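Local structure of hypothetical protein (Clostridium sporogenes ATCC 15579, 4QRK) at residues 97-107 against 118-127. The protein is of unknown function but, as a right-handed beta-helix protein of the DUF2154 family, is putatively involved in cell adhesion. Sequence-based numbering, arbitrary orientation. Where two conformers were deposited one is given.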
# COMPACT_ATOMS: atom_id res chain seq x y z
N LEU A 97 8.12 8.57 1.50
CA LEU A 97 7.92 8.93 0.10
C LEU A 97 7.69 10.43 -0.10
O LEU A 97 7.14 11.13 0.76
CB LEU A 97 6.69 8.19 -0.47
CG LEU A 97 6.81 6.67 -0.64
CD1 LEU A 97 5.52 6.13 -1.26
CD2 LEU A 97 8.01 6.33 -1.48
N ASN A 98 8.07 10.90 -1.29
CA ASN A 98 7.90 12.29 -1.66
C ASN A 98 6.41 12.59 -1.72
O ASN A 98 5.63 11.74 -2.18
CB ASN A 98 8.52 12.53 -3.02
CG ASN A 98 8.50 13.99 -3.41
OD1 ASN A 98 7.54 14.48 -4.04
ND2 ASN A 98 9.52 14.72 -2.97
N GLU A 99 6.02 13.78 -1.26
CA GLU A 99 4.60 14.16 -1.17
C GLU A 99 4.03 14.92 -2.39
O GLU A 99 2.80 15.10 -2.49
CB GLU A 99 4.37 15.00 0.09
CG GLU A 99 4.59 14.18 1.32
CD GLU A 99 4.33 14.93 2.61
OE1 GLU A 99 3.88 16.09 2.60
OE2 GLU A 99 4.61 14.31 3.66
N LYS A 100 4.91 15.36 -3.30
CA LYS A 100 4.47 16.18 -4.44
C LYS A 100 4.40 15.41 -5.76
O LYS A 100 3.51 15.65 -6.60
CB LYS A 100 5.42 17.40 -4.63
CG LYS A 100 5.35 18.42 -3.49
CD LYS A 100 6.04 19.74 -3.86
CE LYS A 100 5.84 20.83 -2.79
NZ LYS A 100 4.41 21.21 -2.60
N ILE A 101 5.33 14.51 -5.96
CA ILE A 101 5.41 13.82 -7.24
C ILE A 101 4.22 12.85 -7.45
O ILE A 101 3.83 12.12 -6.51
CB ILE A 101 6.76 13.13 -7.39
CG1 ILE A 101 7.00 12.73 -8.83
CG2 ILE A 101 6.88 11.94 -6.44
CD1 ILE A 101 8.41 12.20 -9.12
N PRO A 102 3.59 12.88 -8.65
CA PRO A 102 2.55 11.89 -8.95
C PRO A 102 3.08 10.47 -8.75
O PRO A 102 4.14 10.18 -9.28
CB PRO A 102 2.26 12.13 -10.44
CG PRO A 102 2.58 13.57 -10.64
CD PRO A 102 3.77 13.83 -9.77
N THR A 103 2.34 9.63 -8.02
CA THR A 103 2.85 8.34 -7.56
C THR A 103 1.86 7.19 -7.77
O THR A 103 0.68 7.31 -7.48
CB THR A 103 3.18 8.41 -6.05
OG1 THR A 103 4.21 9.37 -5.83
CG2 THR A 103 3.66 7.07 -5.52
N GLU A 104 2.37 6.09 -8.31
CA GLU A 104 1.65 4.83 -8.40
C GLU A 104 2.42 3.84 -7.58
O GLU A 104 3.65 3.89 -7.56
CB GLU A 104 1.62 4.35 -9.84
CG GLU A 104 0.79 5.23 -10.74
CD GLU A 104 0.85 4.76 -12.20
OE1 GLU A 104 1.36 3.64 -12.45
OE2 GLU A 104 0.38 5.52 -13.08
N ILE A 105 1.70 2.99 -6.85
CA ILE A 105 2.33 2.03 -5.94
C ILE A 105 1.75 0.67 -6.20
O ILE A 105 0.54 0.51 -6.24
CB ILE A 105 2.13 2.41 -4.44
CG1 ILE A 105 2.73 3.77 -4.14
CG2 ILE A 105 2.83 1.40 -3.52
CD1 ILE A 105 2.36 4.32 -2.77
N LYS A 106 2.61 -0.31 -6.40
CA LYS A 106 2.21 -1.68 -6.52
C LYS A 106 2.96 -2.49 -5.47
O LYS A 106 4.18 -2.38 -5.33
CB LYS A 106 2.50 -2.20 -7.92
CG LYS A 106 2.12 -3.65 -8.06
CD LYS A 106 2.54 -4.28 -9.39
CE LYS A 106 1.84 -5.65 -9.55
NZ LYS A 106 1.93 -6.50 -8.31
N LEU A 107 2.20 -3.26 -4.71
CA LEU A 107 2.73 -4.08 -3.63
C LEU A 107 2.29 -5.54 -3.72
O LEU A 107 1.11 -5.83 -3.78
CB LEU A 107 2.23 -3.54 -2.30
CG LEU A 107 2.28 -2.03 -2.16
CD1 LEU A 107 1.69 -1.58 -0.88
CD2 LEU A 107 3.70 -1.61 -2.19
N LEU A 118 -0.92 7.17 3.24
CA LEU A 118 -0.77 7.74 1.91
C LEU A 118 -1.62 8.99 1.77
O LEU A 118 -1.83 9.48 0.68
CB LEU A 118 -1.18 6.73 0.84
CG LEU A 118 -0.45 5.38 0.84
CD1 LEU A 118 -1.05 4.40 -0.16
CD2 LEU A 118 1.09 5.50 0.66
N SER A 119 -2.07 9.54 2.88
CA SER A 119 -2.94 10.72 2.85
C SER A 119 -2.22 11.96 2.38
O SER A 119 -2.85 12.87 1.96
CB SER A 119 -3.54 10.99 4.22
OG SER A 119 -2.52 11.20 5.19
N LYS A 120 -0.90 11.99 2.42
CA LYS A 120 -0.15 13.17 1.98
C LYS A 120 0.54 13.00 0.65
O LYS A 120 1.23 13.89 0.20
CB LYS A 120 0.88 13.56 3.05
CG LYS A 120 0.18 13.96 4.35
CD LYS A 120 1.15 14.49 5.32
CE LYS A 120 0.47 15.28 6.39
NZ LYS A 120 1.50 15.80 7.34
N ILE A 121 0.37 11.84 0.05
CA ILE A 121 1.03 11.51 -1.21
C ILE A 121 0.12 11.97 -2.34
O ILE A 121 -1.10 11.89 -2.22
CB ILE A 121 1.19 9.98 -1.31
CG1 ILE A 121 1.98 9.45 -0.11
CG2 ILE A 121 1.84 9.52 -2.60
CD1 ILE A 121 3.31 10.09 0.05
N ASN A 122 0.72 12.40 -3.44
CA ASN A 122 0.01 12.70 -4.67
C ASN A 122 -0.29 11.39 -5.39
O ASN A 122 0.28 11.07 -6.41
CB ASN A 122 0.87 13.59 -5.55
CG ASN A 122 0.13 14.16 -6.76
OD1 ASN A 122 -1.07 13.97 -6.94
ND2 ASN A 122 0.87 14.86 -7.61
N LEU A 123 -1.20 10.62 -4.80
CA LEU A 123 -1.43 9.26 -5.21
C LEU A 123 -2.29 9.18 -6.46
O LEU A 123 -3.32 9.85 -6.56
CB LEU A 123 -2.09 8.52 -4.06
CG LEU A 123 -2.30 7.03 -4.21
CD1 LEU A 123 -0.96 6.33 -4.35
CD2 LEU A 123 -3.14 6.50 -3.01
N LYS A 124 -1.90 8.33 -7.41
CA LYS A 124 -2.75 8.07 -8.59
C LYS A 124 -3.32 6.65 -8.55
O LYS A 124 -4.47 6.42 -8.90
CB LYS A 124 -1.97 8.22 -9.90
CG LYS A 124 -1.19 9.52 -10.06
CD LYS A 124 -2.08 10.75 -10.11
CE LYS A 124 -1.34 11.95 -9.51
NZ LYS A 124 -1.89 13.28 -9.88
N GLU A 125 -2.50 5.69 -8.18
CA GLU A 125 -2.99 4.33 -8.21
C GLU A 125 -2.28 3.53 -7.18
O GLU A 125 -1.10 3.76 -6.91
CB GLU A 125 -2.84 3.71 -9.62
CG GLU A 125 -3.38 2.29 -9.69
CD GLU A 125 -3.63 1.82 -11.12
OE1 GLU A 125 -3.39 2.62 -12.05
OE2 GLU A 125 -4.05 0.64 -11.30
N LEU A 126 -3.01 2.61 -6.57
CA LEU A 126 -2.47 1.69 -5.58
C LEU A 126 -3.02 0.31 -5.87
O LEU A 126 -4.23 0.16 -6.03
CB LEU A 126 -2.90 2.08 -4.20
CG LEU A 126 -2.47 1.15 -3.06
CD1 LEU A 126 -0.95 1.16 -2.87
CD2 LEU A 126 -3.17 1.54 -1.76
N ASN A 127 -2.12 -0.65 -6.00
CA ASN A 127 -2.46 -2.05 -6.13
C ASN A 127 -1.74 -2.84 -5.06
O ASN A 127 -0.50 -2.79 -4.98
CB ASN A 127 -2.05 -2.59 -7.51
CG ASN A 127 -2.98 -2.11 -8.59
OD1 ASN A 127 -4.07 -2.65 -8.76
ND2 ASN A 127 -2.58 -1.05 -9.28
O HOH W 1 3.61 12.29 -3.92
O HOH W 2 1.23 16.73 1.06
O HOH W 3 -0.40 0.73 -8.85
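Ile-105 meets 118-127 through both of its branches. Its CD1 reaches Leu-118 CD2 tip to tip at 3.8 Å, with Leu-123 CD1 a little farther off, while CB and CG2 rest on Leu-126 CD1. With CG1 set anti to the carbonyl carbon (chi1 -60°), the long branch is directed at the two leucines and CG2 is left for Leu-126. Ile-121 works at the other end of this apolar layer: its CG2 passes obliquely over Thr-103 CB, and its CD1 approaches Leu-97 CB at 3.9 Å. These buried groups line the interior of a right-handed beta-helix, in which strands 103-107 and 123-127 come from successive coils and run parallel, 6° apart. A beta bulge interrupts the ladder at Lys-124. Thr-103 O takes Lys-124 N at 2.8 Å, Ile-105 N then binds Glu-125 O, and Glu-125 N, buried by the contact, finds no partner in the model. Farther along, Ile-105 O accepts from both Asn-127 N and a water that in turn accepts from Asn-127 ND2; Asn-127 OD1 accepts from Asn-150 ND2 on strand 147-153, the neighbour on the far side of 123-127. At the turns 98-102 and 118-122, Asn-122 sends ND2 to Lys-100 O over 2.9 Å, nearly in its own amide plane, and lies alongside Pro-102. On the backbone, Thr-103 N binds Asn-122 O at 3.0 Å, whereas Asn-122 N donates to a water that itself donates to Asn-98 O and Ile-101 O. Glu-99 lies beside Lys-120, its CD 3.7 Å from Lys-120 CB, and its carboxylate accepts from the backbone N of Asn-41.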